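PDB 4BQH: Udp-n-acetylglucosamine pyrophosphorylase from Trypanosoma brucei, which probably catalyses the formation of UDP-N-acetylglucosamine and diphosphate from UTP and N-acetylglucosamine 1-phosphate, and is held here with an allosteric inhibitor. Local coordinates for residues A[55-60]-A[376-381]; A[13-18]-A[49-54]; A[380-385]-A[395-400]. All coordinates share one frame; numbering follows the deposited sequence.

All three contacts gather on one side of the chain's centre, round the pocket of the allosteric inhibitor 9VU, and each touches it. Contact 2 and contact 1 follow one another along helix 51-64, their centres about 14 Å apart: 13-18 packs against the start of the helix and 376-381 against its next turns, while N55 ND2 of contact 1 reaches A18 O of contact 2 at 2.8 Å. Contact 3 shares Y380 and H381 with contact 1, centre to centre about 11 Å, and L58 CD1 of the helix rests on I397 CG2 of the hairpin at 3.7 Å. At the ligand, F54 CZ of contact 2 meets Y380 OH at 3.7 Å.

Contact 1: residues A[55-60]-A[376-381]; sequences NDVLRE and SFTQYH. With 9VU ((3S)-3-[2-(1,3-benzodioxol-5-yl)-2-oxidanylidene-ethyl]-4-bromanyl-5-methyl-3-oxidanyl-1H-indol-2-one), chain C.
Helix 51-64 contributes H53 and F54 to the 9VU pocket, and the loop before strand 381-387 packs against it here, V57 and E60 meeting T378, Q379 and Y380. V57 lays CG1 over one face of the Y380 ring, offset toward the rim, with CD1 of Y380 at 3.4 Å. This is a CH-pi contact, the methyl 3.7 Å from the ring centroid. CG1 stands anti to the backbone N of V57 (chi1 172°); valine, short and branched at CB, can set a methyl on the ring directly from the helix surface. At the far end of the ring, Y380 OH lies 3.3 Å from 9VU CAV. One turn on, the carboxylate of E60 grips the loop with both oxygens. T378 OG1 donates to E60 OE1 at 2.7 Å, approaching from above the carboxylate plane, while Q379 NE2 makes a weak bond of 3.4 Å to E60 OE2. Water 1 bridges the pair, donating to E60 OE2 at 3.0 Å and weakly accepting from Q379 NE2. The amide's other end, Q379 OE1, is taken by R408. Q379 centres an inverse gamma turn just before Y380, a residue of the allosteric inhibitor's pocket.

Contact 2: residues A[13-18]-A[49-54]; sequences QRLTGA and VDFRHF. With 9VU ((3S)-3-[2-(1,3-benzodioxol-5-yl)-2-oxidanylidene-ethyl]-4-bromanyl-5-methyl-3-oxidanyl-1H-indol-2-one), chain C.
V49 O is gripped twice: R14 NH2 donates to it at 3.0 Å, and water 3 donates at 2.8 Å. The arginine bond is nearly straight (168°) and lies in the carbonyl plane on a lone pair, with the oxygen at the edge of the guanidinium. Water 3 also accepts from R14 NE, which a bend of the chain at chi3 (61°) turns toward it, so two nitrogens serve one carbonyl, directly and through water. A many-donor side chain suits this place, since L46 O and I42 O take further N-H groups of R14. A second water joins R14 O to F51 N. The C-terminal part of helix 7-15 is set against the N-terminus of helix 51-64, where D50 is the N-cap residue and its OD1 accepts from H53 N. D50 N itself donates to 9VU OAN at 2.8 Å. The F51 ring is sandwiched: L15 CD1 lies over one face, offset toward the rim, and V49 CG1 over the centre of the opposite one. A type II turn runs from L15 to A18, and G17 takes its third position, where positive phi suits glycine. R52 NH1 donates to G17 O at 2.6 Å, nearly along the C=O axis though bent at the hydrogen (147°), the oxygen lying in the guanidinium plane. A18, small enough to sit close, sets CB 3.9 Å from F51 CB.

Contact 3: residues A[380-385]-A[395-400]; sequences YHAARK and MGIKLE. With 9VU ((3S)-3-[2-(1,3-benzodioxol-5-yl)-2-oxidanylidene-ethyl]-4-bromanyl-5-methyl-3-oxidanyl-1H-indol-2-one), chain C.
I397 turns CG2 anti to its backbone N and CG1 beside it (chi1 -58°), which sets CG2 3.9 Å from A382 CB across the strand pair; a further turn at chi2 carries CD1, at the end of the other branch, to 3.6 Å from R384 CG. R384 likewise holds CG beside its own N, and the two side chains run side by side, pointing the same way. L399 completes this face, with CD2 3.8 Å from A382 CB; alanine leaves room for the leucine and isoleucine on the opposing strand, which also pack on helix 51-64. Arginine suits the margin of this apolar patch because its CG packs on I397 while its far end, NH2, forms a salt bridge with E218.

The other face carries H381, A383, K385, K398 and E400. CG of K385 meets CD of K398 at 4.0 Å, the two chains crossing at about a right angle; their ammonium groups stay well apart, so contact is between aliphatic parts. G396, with no side chain, stands opposite K385.

Between the faces the backbones are joined by pairs of hydrogen bonds at H381-E400, A383-K398 and K385-G396, the non-hydrogen-bonded pairs A382-L399 and R384-I397 alternating with them. H381 N to E400 O, at 2.8 Å, is almost straight (177°). The same oxygen lies at the edge of the H381 ring and receives a second, weak bond from ND1 at 3.4 Å; it also sits 3.4 Å from Y380 CB, just where the chain leaves the ligand pocket for the strand. The strands meet at 152° between their directions, the twisted ladder of an antiparallel beta hairpin, 381-387 with 394-400, packed on helix 51-64 beside the inhibitor pocket.

Contact 1: residues A[55-60]-A[376-381]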
loop_
_atom_site.group_PDB
_atom_site.type_symbol
_atom_site.label_atom_id
_atom_site.label_comp_id
_atom_site.label_asym_id
_atom_site.label_seq_id
_atom_site.Cartn_x
_atom_site.Cartn_y
_atom_site.Cartn_z
ATOM N N ASN A 55 -21.678 -15.242 -6.987
ATOM C CA ASN A 55 -21.886 -16.638 -7.404
ATOM C C ASN A 55 -21.097 -16.970 -8.672
ATOM O O ASN A 55 -20.485 -18.036 -8.773
ATOM C CB ASN A 55 -23.372 -16.936 -7.622
ATOM C CG ASN A 55 -24.206 -16.711 -6.372
ATOM O OD1 ASN A 55 -23.759 -16.942 -5.234
ATOM N ND2 ASN A 55 -25.445 -16.268 -6.586
ATOM N N ASP A 56 -21.090 -16.047 -9.636
ATOM C CA ASP A 56 -20.301 -16.243 -10.865
ATOM C C ASP A 56 -18.813 -16.229 -10.563
ATOM O O ASP A 56 -18.051 -16.974 -11.167
ATOM C CB ASP A 56 -20.582 -15.117 -11.866
ATOM C CG ASP A 56 -21.962 -15.199 -12.468
ATOM O OD1 ASP A 56 -22.552 -16.299 -12.471
ATOM O OD2 ASP A 56 -22.468 -14.158 -12.945
ATOM N N VAL A 57 -18.415 -15.360 -9.635
ATOM C CA VAL A 57 -17.014 -15.274 -9.236
ATOM C C VAL A 57 -16.593 -16.622 -8.651
ATOM O O VAL A 57 -15.547 -17.181 -9.018
ATOM C CB VAL A 57 -16.801 -14.141 -8.206
ATOM C CG1 VAL A 57 -15.375 -14.187 -7.658
ATOM C CG2 VAL A 57 -17.078 -12.782 -8.850
ATOM N N LEU A 58 -17.415 -17.167 -7.757
ATOM C CA LEU A 58 -17.054 -18.439 -7.120
ATOM C C LEU A 58 -16.916 -19.525 -8.174
ATOM O O LEU A 58 -15.937 -20.277 -8.191
ATOM C CB LEU A 58 -18.109 -18.877 -6.104
ATOM C CG LEU A 58 -17.860 -20.253 -5.452
ATOM C CD1 LEU A 58 -16.626 -20.187 -4.556
ATOM C CD2 LEU A 58 -19.098 -20.651 -4.649
ATOM N N ARG A 59 -17.887 -19.584 -9.078
ATOM C CA ARG A 59 -17.907 -20.646 -10.069
ATOM C C ARG A 59 -16.652 -20.623 -10.946
ATOM O O ARG A 59 -15.996 -21.663 -11.134
ATOM C CB ARG A 59 -19.150 -20.514 -10.928
ATOM C CG ARG A 59 -19.384 -21.696 -11.839
ATOM C CD ARG A 59 -20.576 -21.401 -12.711
ATOM N NE ARG A 59 -20.854 -22.483 -13.645
ATOM C CZ ARG A 59 -21.941 -22.503 -14.405
ATOM N NH1 ARG A 59 -22.802 -21.497 -14.322
ATOM N NH2 ARG A 59 -22.156 -23.515 -15.234
ATOM N N GLU A 60 -16.320 -19.443 -11.465
ATOM C CA GLU A 60 -15.180 -19.280 -12.353
ATOM C C GLU A 60 -13.865 -19.466 -11.614
ATOM O O GLU A 60 -12.955 -20.161 -12.102
ATOM C CB GLU A 60 -15.198 -17.916 -13.048
ATOM C CG GLU A 60 -13.877 -17.614 -13.754
ATOM C CD GLU A 60 -14.014 -17.150 -15.195
ATOM O OE1 GLU A 60 -15.074 -16.608 -15.565
ATOM O OE2 GLU A 60 -13.042 -17.309 -15.965
ATOM N N SER A 376 -17.499 -6.708 -13.722
ATOM C CA SER A 376 -17.857 -7.950 -14.427
ATOM C C SER A 376 -16.739 -8.972 -14.417
ATOM O O SER A 376 -16.817 -9.997 -15.093
ATOM C CB SER A 376 -18.318 -7.645 -15.857
ATOM O OG SER A 376 -17.252 -7.139 -16.663
ATOM N N PHE A 377 -15.709 -8.719 -13.618
ATOM C CA PHE A 377 -14.505 -9.547 -13.618
ATOM C C PHE A 377 -14.738 -10.716 -12.668
ATOM O O PHE A 377 -15.236 -10.513 -11.550
ATOM C CB PHE A 377 -13.338 -8.677 -13.118
ATOM C CG PHE A 377 -12.049 -9.412 -12.921
ATOM C CD1 PHE A 377 -11.170 -9.595 -13.980
ATOM C CD2 PHE A 377 -11.678 -9.838 -11.653
ATOM C CE1 PHE A 377 -9.946 -10.252 -13.789
ATOM C CE2 PHE A 377 -10.465 -10.506 -11.450
ATOM C CZ PHE A 377 -9.605 -10.709 -12.514
ATOM N N THR A 378 -14.356 -11.922 -13.090
ATOM C CA THR A 378 -14.690 -13.105 -12.301
ATOM C C THR A 378 -13.512 -13.995 -11.976
ATOM O O THR A 378 -13.710 -15.023 -11.334
ATOM C CB THR A 378 -15.747 -13.984 -13.012
ATOM O OG1 THR A 378 -15.301 -14.224 -14.341
ATOM C CG2 THR A 378 -17.099 -13.285 -13.050
ATOM N N GLN A 379 -12.306 -13.590 -12.380
ATOM C CA GLN A 379 -11.086 -14.402 -12.173
ATOM C C GLN A 379 -10.388 -14.117 -10.848
ATOM O O GLN A 379 -9.235 -13.658 -10.798
ATOM C CB GLN A 379 -10.148 -14.244 -13.380
ATOM C CG GLN A 379 -10.838 -14.711 -14.656
ATOM C CD GLN A 379 -9.905 -14.834 -15.848
ATOM O OE1 GLN A 379 -8.751 -14.387 -15.813
ATOM N NE2 GLN A 379 -10.404 -15.448 -16.921
ATOM N N TYR A 380 -11.087 -14.421 -9.759
ATOM C CA TYR A 380 -10.493 -14.238 -8.431
ATOM C C TYR A 380 -9.642 -15.447 -8.076
ATOM O O TYR A 380 -9.643 -16.466 -8.794
ATOM C CB TYR A 380 -11.595 -14.042 -7.370
ATOM C CG TYR A 380 -12.268 -12.681 -7.330
ATOM C CD1 TYR A 380 -12.837 -12.111 -8.479
ATOM C CD2 TYR A 380 -12.392 -11.987 -6.126
ATOM C CE1 TYR A 380 -13.503 -10.888 -8.429
ATOM C CE2 TYR A 380 -13.035 -10.759 -6.072
ATOM C CZ TYR A 380 -13.594 -10.217 -7.220
ATOM O OH TYR A 380 -14.252 -9.016 -7.178
ATOM N N HIS A 381 -8.922 -15.330 -6.963
ATOM C CA HIS A 381 -8.072 -16.395 -6.457
ATOM C C HIS A 381 -8.810 -17.131 -5.363
ATOM O O HIS A 381 -9.117 -16.555 -4.309
ATOM C CB HIS A 381 -6.790 -15.789 -5.905
ATOM C CG HIS A 381 -5.954 -15.093 -6.943
ATOM N ND1 HIS A 381 -6.223 -13.836 -7.379
ATOM C CD2 HIS A 381 -4.811 -15.506 -7.613
ATOM C CE1 HIS A 381 -5.311 -13.471 -8.298
ATOM N NE2 HIS A 381 -4.439 -14.490 -8.445
HETATM O OAN 9VU C . -19.646 -7.047 -6.008
HETATM C CAH 9VU C . -19.181 -5.941 -6.346
HETATM N NAG 9VU C . -19.827 -4.782 -6.192
HETATM C CAC 9VU C . -19.054 -3.781 -6.695
HETATM C CAB 9VU C . -19.324 -2.474 -6.767
HETATM C CAA 9VU C . -18.442 -1.546 -7.344
HETATM C CAF 9VU C . -17.243 -2.035 -7.876
HETATM C CAJ 9VU C . -16.310 -1.127 -8.482
HETATM C CAE 9VU C . -17.005 -3.425 -7.778
HETATM BR BRA 9VU C . -15.338 -4.038 -8.451
HETATM C CAD 9VU C . -17.891 -4.282 -7.198
HETATM C CAI 9VU C . -17.934 -5.706 -6.988
HETATM O OAL 9VU C . -18.006 -6.381 -8.247
HETATM C CAM 9VU C . -16.695 -6.325 -6.287
HETATM C CAO 9VU C . -16.536 -5.895 -4.814
HETATM O OAP 9VU C . -17.468 -5.268 -4.289
HETATM C CAQ 9VU C . -15.351 -6.287 -4.124
HETATM C CAV 9VU C . -14.212 -6.757 -4.781
HETATM C CAU 9VU C . -13.111 -7.132 -4.108
HETATM O OAY 9VU C . -11.924 -7.595 -4.600
HETATM C CAX 9VU C . -11.290 -8.213 -3.446
HETATM O OAW 9VU C . -11.817 -7.468 -2.342
HETATM C CAT 9VU C . -13.044 -7.047 -2.779
HETATM C CAS 9VU C . -14.094 -6.589 -2.077
HETATM C CAR 9VU C . -15.260 -6.191 -2.729
HETATM O O HOH W 1 -13.061 -14.556 -17.070
#

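Contact 2: residues A[13-18]-A[49-54]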
loop_
_atom_site.group_PDB
_atom_site.type_symbol
_atom_site.label_atom_id
_atom_site.label_comp_id
_atom_site.label_asym_id
_atom_site.label_seq_id
_atom_site.Cartn_x
_atom_site.Cartn_y
_atom_site.Cartn_z
ATOM N N GLN A 13 -33.629 -6.467 -0.366
ATOM C CA GLN A 13 -33.614 -6.211 -1.811
ATOM C C GLN A 13 -32.324 -6.757 -2.422
ATOM O O GLN A 13 -32.347 -7.466 -3.446
ATOM C CB GLN A 13 -33.756 -4.706 -2.084
ATOM C CG GLN A 13 -34.133 -4.346 -3.519
ATOM C CD GLN A 13 -34.424 -2.858 -3.716
ATOM N N ARG A 14 -31.202 -6.468 -1.762
ATOM C CA ARG A 14 -29.902 -6.972 -2.245
ATOM C C ARG A 14 -29.815 -8.487 -2.318
ATOM O O ARG A 14 -29.150 -8.998 -3.200
ATOM C CB ARG A 14 -28.746 -6.410 -1.434
ATOM C CG ARG A 14 -28.555 -4.912 -1.635
ATOM C CD ARG A 14 -27.518 -4.360 -0.691
ATOM N NE ARG A 14 -26.219 -5.003 -0.926
ATOM C CZ ARG A 14 -25.208 -4.988 -0.069
ATOM N NH1 ARG A 14 -25.325 -4.361 1.098
ATOM N NH2 ARG A 14 -24.074 -5.617 -0.378
ATOM N N LEU A 15 -30.501 -9.199 -1.419
ATOM C CA LEU A 15 -30.448 -10.669 -1.407
ATOM C C LEU A 15 -31.577 -11.375 -2.165
ATOM O O LEU A 15 -31.543 -12.600 -2.328
ATOM C CB LEU A 15 -30.324 -11.205 0.033
ATOM C CG LEU A 15 -28.914 -11.221 0.674
ATOM C CD1 LEU A 15 -27.996 -12.226 -0.022
ATOM C CD2 LEU A 15 -28.252 -9.850 0.688
ATOM N N THR A 16 -32.570 -10.616 -2.620
ATOM C CA THR A 16 -33.665 -11.199 -3.389
ATOM C C THR A 16 -33.186 -11.639 -4.771
ATOM O O THR A 16 -32.584 -10.845 -5.491
ATOM C CB THR A 16 -34.839 -10.213 -3.513
ATOM O OG1 THR A 16 -35.346 -9.942 -2.204
ATOM C CG2 THR A 16 -35.957 -10.815 -4.378
ATOM N N GLY A 17 -33.417 -12.905 -5.111
ATOM C CA GLY A 17 -33.037 -13.442 -6.429
ATOM C C GLY A 17 -31.544 -13.719 -6.560
ATOM O O GLY A 17 -31.041 -13.931 -7.663
ATOM N N ALA A 18 -30.838 -13.733 -5.424
ATOM C CA ALA A 18 -29.366 -13.924 -5.394
ATOM C C ALA A 18 -28.871 -15.367 -5.206
ATOM O O ALA A 18 -27.663 -15.609 -5.078
ATOM C CB ALA A 18 -28.741 -13.005 -4.349
ATOM N N VAL A 49 -21.407 -4.950 -2.330
ATOM C CA VAL A 49 -21.188 -6.312 -2.845
ATOM C C VAL A 49 -22.421 -6.807 -3.590
ATOM O O VAL A 49 -23.553 -6.746 -3.077
ATOM C CB VAL A 49 -20.834 -7.308 -1.708
ATOM C CG1 VAL A 49 -20.971 -8.765 -2.173
ATOM C CG2 VAL A 49 -19.439 -7.014 -1.141
ATOM N N ASP A 50 -22.191 -7.306 -4.801
ATOM C CA ASP A 50 -23.252 -7.827 -5.649
ATOM C C ASP A 50 -23.260 -9.349 -5.486
ATOM O O ASP A 50 -22.386 -10.046 -5.992
ATOM C CB ASP A 50 -22.967 -7.397 -7.100
ATOM C CG ASP A 50 -24.020 -7.867 -8.104
ATOM O OD1 ASP A 50 -24.738 -8.850 -7.887
ATOM O OD2 ASP A 50 -24.089 -7.234 -9.169
ATOM N N PHE A 51 -24.230 -9.851 -4.723
ATOM C CA PHE A 51 -24.234 -11.267 -4.349
ATOM C C PHE A 51 -24.414 -12.189 -5.544
ATOM O O PHE A 51 -23.745 -13.220 -5.630
ATOM C CB PHE A 51 -25.257 -11.531 -3.217
ATOM C CG PHE A 51 -24.826 -10.973 -1.894
ATOM C CD1 PHE A 51 -23.937 -11.684 -1.081
ATOM C CD2 PHE A 51 -25.265 -9.721 -1.462
ATOM C CE1 PHE A 51 -23.508 -11.153 0.127
ATOM C CE2 PHE A 51 -24.844 -9.190 -0.251
ATOM C CZ PHE A 51 -23.975 -9.904 0.551
ATOM N N ARG A 52 -25.268 -11.817 -6.508
ATOM C CA ARG A 52 -25.384 -12.630 -7.727
ATOM C C ARG A 52 -24.066 -12.711 -8.491
ATOM O O ARG A 52 -23.657 -13.784 -8.936
ATOM C CB ARG A 52 -26.428 -12.053 -8.682
ATOM C CG ARG A 52 -27.852 -12.351 -8.283
ATOM C CD ARG A 52 -28.827 -11.800 -9.321
ATOM N NE ARG A 52 -28.721 -12.504 -10.601
ATOM C CZ ARG A 52 -29.301 -13.668 -10.892
ATOM N NH1 ARG A 52 -30.040 -14.308 -9.991
ATOM N NH2 ARG A 52 -29.140 -14.204 -12.101
ATOM N N HIS A 53 -23.412 -11.562 -8.642
ATOM C CA HIS A 53 -22.116 -11.507 -9.293
ATOM C C HIS A 53 -21.141 -12.429 -8.594
ATOM O O HIS A 53 -20.379 -13.143 -9.234
ATOM C CB HIS A 53 -21.591 -10.067 -9.315
ATOM C CG HIS A 53 -20.165 -9.966 -9.760
ATOM N ND1 HIS A 53 -19.761 -10.359 -10.992
ATOM C CD2 HIS A 53 -19.028 -9.544 -9.084
ATOM C CE1 HIS A 53 -18.427 -10.181 -11.098
ATOM N NE2 HIS A 53 -17.984 -9.661 -9.940
ATOM N N PHE A 54 -21.151 -12.443 -7.265
ATOM C CA PHE A 54 -20.208 -13.321 -6.559
ATOM C C PHE A 54 -20.437 -14.828 -6.706
ATOM O O PHE A 54 -19.485 -15.610 -6.576
ATOM C CB PHE A 54 -20.025 -12.885 -5.110
ATOM C CG PHE A 54 -18.888 -11.903 -4.943
ATOM C CD1 PHE A 54 -17.561 -12.366 -4.907
ATOM C CD2 PHE A 54 -19.130 -10.526 -4.904
ATOM C CE1 PHE A 54 -16.497 -11.474 -4.781
ATOM C CE2 PHE A 54 -18.063 -9.620 -4.775
ATOM C CZ PHE A 54 -16.748 -10.098 -4.736
HETATM O OAN 9VU C . -19.646 -7.047 -6.008
HETATM C CAH 9VU C . -19.181 -5.941 -6.346
HETATM N NAG 9VU C . -19.827 -4.782 -6.192
HETATM C CAC 9VU C . -19.054 -3.781 -6.695
HETATM C CAB 9VU C . -19.324 -2.474 -6.767
HETATM C CAA 9VU C . -18.442 -1.546 -7.344
HETATM C CAF 9VU C . -17.243 -2.035 -7.876
HETATM C CAJ 9VU C . -16.310 -1.127 -8.482
HETATM C CAE 9VU C . -17.005 -3.425 -7.778
HETATM BR BRA 9VU C . -15.338 -4.038 -8.451
HETATM C CAD 9VU C . -17.891 -4.282 -7.198
HETATM C CAI 9VU C . -17.934 -5.706 -6.988
HETATM O OAL 9VU C . -18.006 -6.381 -8.247
HETATM C CAM 9VU C . -16.695 -6.325 -6.287
HETATM C CAO 9VU C . -16.536 -5.895 -4.814
HETATM O OAP 9VU C . -17.468 -5.268 -4.289
HETATM C CAQ 9VU C . -15.351 -6.287 -4.124
HETATM C CAV 9VU C . -14.212 -6.757 -4.781
HETATM C CAU 9VU C . -13.111 -7.132 -4.108
HETATM O OAY 9VU C . -11.924 -7.595 -4.600
HETATM C CAX 9VU C . -11.290 -8.213 -3.446
HETATM O OAW 9VU C . -11.817 -7.468 -2.342
HETATM C CAT 9VU C . -13.044 -7.047 -2.779
HETATM C CAS 9VU C . -14.094 -6.589 -2.077
HETATM C CAR 9VU C . -15.260 -6.191 -2.729
HETATM O O HOH W 2 -26.801 -8.242 -4.364
HETATM O O HOH W 3 -25.951 -5.526 -3.860
#

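Contact 3: residues A[380-385]-A[395-400]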
loop_
_atom_site.group_PDB
_atom_site.type_symbol
_atom_site.label_atom_id
_atom_site.label_comp_id
_atom_site.label_asym_id
_atom_site.label_seq_id
_atom_site.Cartn_x
_atom_site.Cartn_y
_atom_site.Cartn_z
ATOM N N TYR A 380 -11.087 -14.421 -9.759
ATOM C CA TYR A 380 -10.493 -14.238 -8.431
ATOM C C TYR A 380 -9.642 -15.447 -8.076
ATOM O O TYR A 380 -9.643 -16.466 -8.794
ATOM C CB TYR A 380 -11.595 -14.042 -7.370
ATOM C CG TYR A 380 -12.268 -12.681 -7.330
ATOM C CD1 TYR A 380 -12.837 -12.111 -8.479
ATOM C CD2 TYR A 380 -12.392 -11.987 -6.126
ATOM C CE1 TYR A 380 -13.503 -10.888 -8.429
ATOM C CE2 TYR A 380 -13.035 -10.759 -6.072
ATOM C CZ TYR A 380 -13.594 -10.217 -7.220
ATOM O OH TYR A 380 -14.252 -9.016 -7.178
ATOM N N HIS A 381 -8.922 -15.330 -6.963
ATOM C CA HIS A 381 -8.072 -16.395 -6.457
ATOM C C HIS A 381 -8.810 -17.131 -5.363
ATOM O O HIS A 381 -9.117 -16.555 -4.309
ATOM C CB HIS A 381 -6.790 -15.789 -5.905
ATOM C CG HIS A 381 -5.954 -15.093 -6.943
ATOM N ND1 HIS A 381 -6.223 -13.836 -7.379
ATOM C CD2 HIS A 381 -4.811 -15.506 -7.613
ATOM C CE1 HIS A 381 -5.311 -13.471 -8.298
ATOM N NE2 HIS A 381 -4.439 -14.490 -8.445
ATOM N N ALA A 382 -9.128 -18.402 -5.609
ATOM C CA ALA A 382 -9.907 -19.203 -4.659
ATOM C C ALA A 382 -8.963 -20.064 -3.834
ATOM O O ALA A 382 -7.970 -20.612 -4.360
ATOM C CB ALA A 382 -10.886 -20.097 -5.413
ATOM N N ALA A 383 -9.240 -20.185 -2.547
ATOM C CA ALA A 383 -8.454 -21.050 -1.680
ATOM C C ALA A 383 -9.400 -21.817 -0.760
ATOM O O ALA A 383 -10.386 -21.261 -0.301
ATOM C CB ALA A 383 -7.457 -20.231 -0.854
ATOM N N ARG A 384 -9.103 -23.097 -0.528
ATOM C CA ARG A 384 -9.845 -23.917 0.437
ATOM C C ARG A 384 -9.238 -23.710 1.799
ATOM O O ARG A 384 -8.020 -23.802 1.960
ATOM C CB ARG A 384 -9.773 -25.418 0.089
ATOM C CG ARG A 384 -10.333 -25.802 -1.261
ATOM C CD ARG A 384 -9.234 -26.268 -2.217
ATOM N NE ARG A 384 -9.687 -26.221 -3.614
ATOM C CZ ARG A 384 -10.217 -27.244 -4.284
ATOM N NH1 ARG A 384 -10.357 -28.437 -3.710
ATOM N NH2 ARG A 384 -10.602 -27.070 -5.542
ATOM N N LYS A 385 -10.085 -23.432 2.785
ATOM C CA LYS A 385 -9.644 -23.052 4.115
ATOM C C LYS A 385 -10.542 -23.709 5.149
ATOM O O LYS A 385 -11.714 -23.958 4.885
ATOM C CB LYS A 385 -9.738 -21.536 4.294
ATOM C CG LYS A 385 -8.854 -20.700 3.391
ATOM C CD LYS A 385 -7.469 -20.533 3.994
ATOM C CE LYS A 385 -6.531 -19.856 3.009
ATOM N NZ LYS A 385 -5.114 -20.134 3.379
ATOM N N MET A 395 -15.073 -26.727 6.078
ATOM C CA MET A 395 -14.212 -26.414 4.946
ATOM C C MET A 395 -14.988 -25.461 4.047
ATOM O O MET A 395 -16.166 -25.685 3.786
ATOM C CB MET A 395 -13.853 -27.695 4.174
ATOM C CG MET A 395 -12.905 -28.641 4.917
ATOM S SD MET A 395 -11.539 -27.821 5.778
ATOM C CE MET A 395 -10.471 -27.321 4.425
ATOM N N GLY A 396 -14.343 -24.381 3.605
ATOM C CA GLY A 396 -15.018 -23.425 2.720
ATOM C C GLY A 396 -14.037 -22.797 1.754
ATOM O O GLY A 396 -12.838 -23.052 1.829
ATOM N N ILE A 397 -14.563 -21.956 0.873
ATOM C CA ILE A 397 -13.747 -21.308 -0.167
ATOM C C ILE A 397 -13.675 -19.820 0.154
ATOM O O ILE A 397 -14.711 -19.182 0.341
ATOM C CB ILE A 397 -14.344 -21.506 -1.576
ATOM C CG1 ILE A 397 -14.484 -23.008 -1.916
ATOM C CG2 ILE A 397 -13.488 -20.768 -2.625
ATOM C CD1 ILE A 397 -13.162 -23.765 -1.938
ATOM N N LYS A 398 -12.455 -19.288 0.215
ATOM C CA LYS A 398 -12.234 -17.833 0.350
ATOM C C LYS A 398 -11.769 -17.290 -0.993
ATOM O O LYS A 398 -11.095 -17.990 -1.749
ATOM C CB LYS A 398 -11.237 -17.535 1.468
ATOM C CG LYS A 398 -11.755 -17.948 2.840
ATOM C CD LYS A 398 -10.919 -17.311 3.956
ATOM C CE LYS A 398 -11.473 -17.643 5.343
ATOM N NZ LYS A 398 -10.553 -17.128 6.412
ATOM N N LEU A 399 -12.187 -16.076 -1.324
ATOM C CA LEU A 399 -11.910 -15.518 -2.643
ATOM C C LEU A 399 -11.149 -14.231 -2.475
ATOM O O LEU A 399 -11.529 -13.409 -1.659
ATOM C CB LEU A 399 -13.223 -15.221 -3.368
ATOM C CG LEU A 399 -14.047 -16.468 -3.699
ATOM C CD1 LEU A 399 -15.452 -16.033 -4.113
ATOM C CD2 LEU A 399 -13.395 -17.276 -4.814
ATOM N N GLU A 400 -10.095 -14.034 -3.262
ATOM C CA GLU A 400 -9.318 -12.794 -3.141
ATOM C C GLU A 400 -9.049 -12.202 -4.513
ATOM O O GLU A 400 -8.953 -12.926 -5.498
ATOM C CB GLU A 400 -7.979 -13.052 -2.407
ATOM C CG GLU A 400 -8.163 -13.396 -0.921
ATOM C CD GLU A 400 -6.855 -13.709 -0.184
ATOM O OE1 GLU A 400 -5.817 -13.965 -0.829
ATOM O OE2 GLU A 400 -6.866 -13.731 1.068
HETATM O OAN 9VU C . -19.646 -7.047 -6.008
HETATM C CAH 9VU C . -19.181 -5.941 -6.346
HETATM N NAG 9VU C . -19.827 -4.782 -6.192
HETATM C CAC 9VU C . -19.054 -3.781 -6.695
HETATM C CAB 9VU C . -19.324 -2.474 -6.767
HETATM C CAA 9VU C . -18.442 -1.546 -7.344
HETATM C CAF 9VU C . -17.243 -2.035 -7.876
HETATM C CAJ 9VU C . -16.310 -1.127 -8.482
HETATM C CAE 9VU C . -17.005 -3.425 -7.778
HETATM BR BRA 9VU C . -15.338 -4.038 -8.451
HETATM C CAD 9VU C . -17.891 -4.282 -7.198
HETATM C CAI 9VU C . -17.934 -5.706 -6.988
HETATM O OAL 9VU C . -18.006 -6.381 -8.247
HETATM C CAM 9VU C . -16.695 -6.325 -6.287
HETATM C CAO 9VU C . -16.536 -5.895 -4.814
HETATM O OAP 9VU C . -17.468 -5.268 -4.289
HETATM C CAQ 9VU C . -15.351 -6.287 -4.124
HETATM C CAV 9VU C . -14.212 -6.757 -4.781
HETATM C CAU 9VU C . -13.111 -7.132 -4.108
HETATM O OAY 9VU C . -11.924 -7.595 -4.600
HETATM C CAX 9VU C . -11.290 -8.213 -3.446
HETATM O OAW 9VU C . -11.817 -7.468 -2.342
HETATM C CAT 9VU C . -13.044 -7.047 -2.779
HETATM C CAS 9VU C . -14.094 -6.589 -2.077
HETATM C CAR 9VU C . -15.260 -6.191 -2.729
#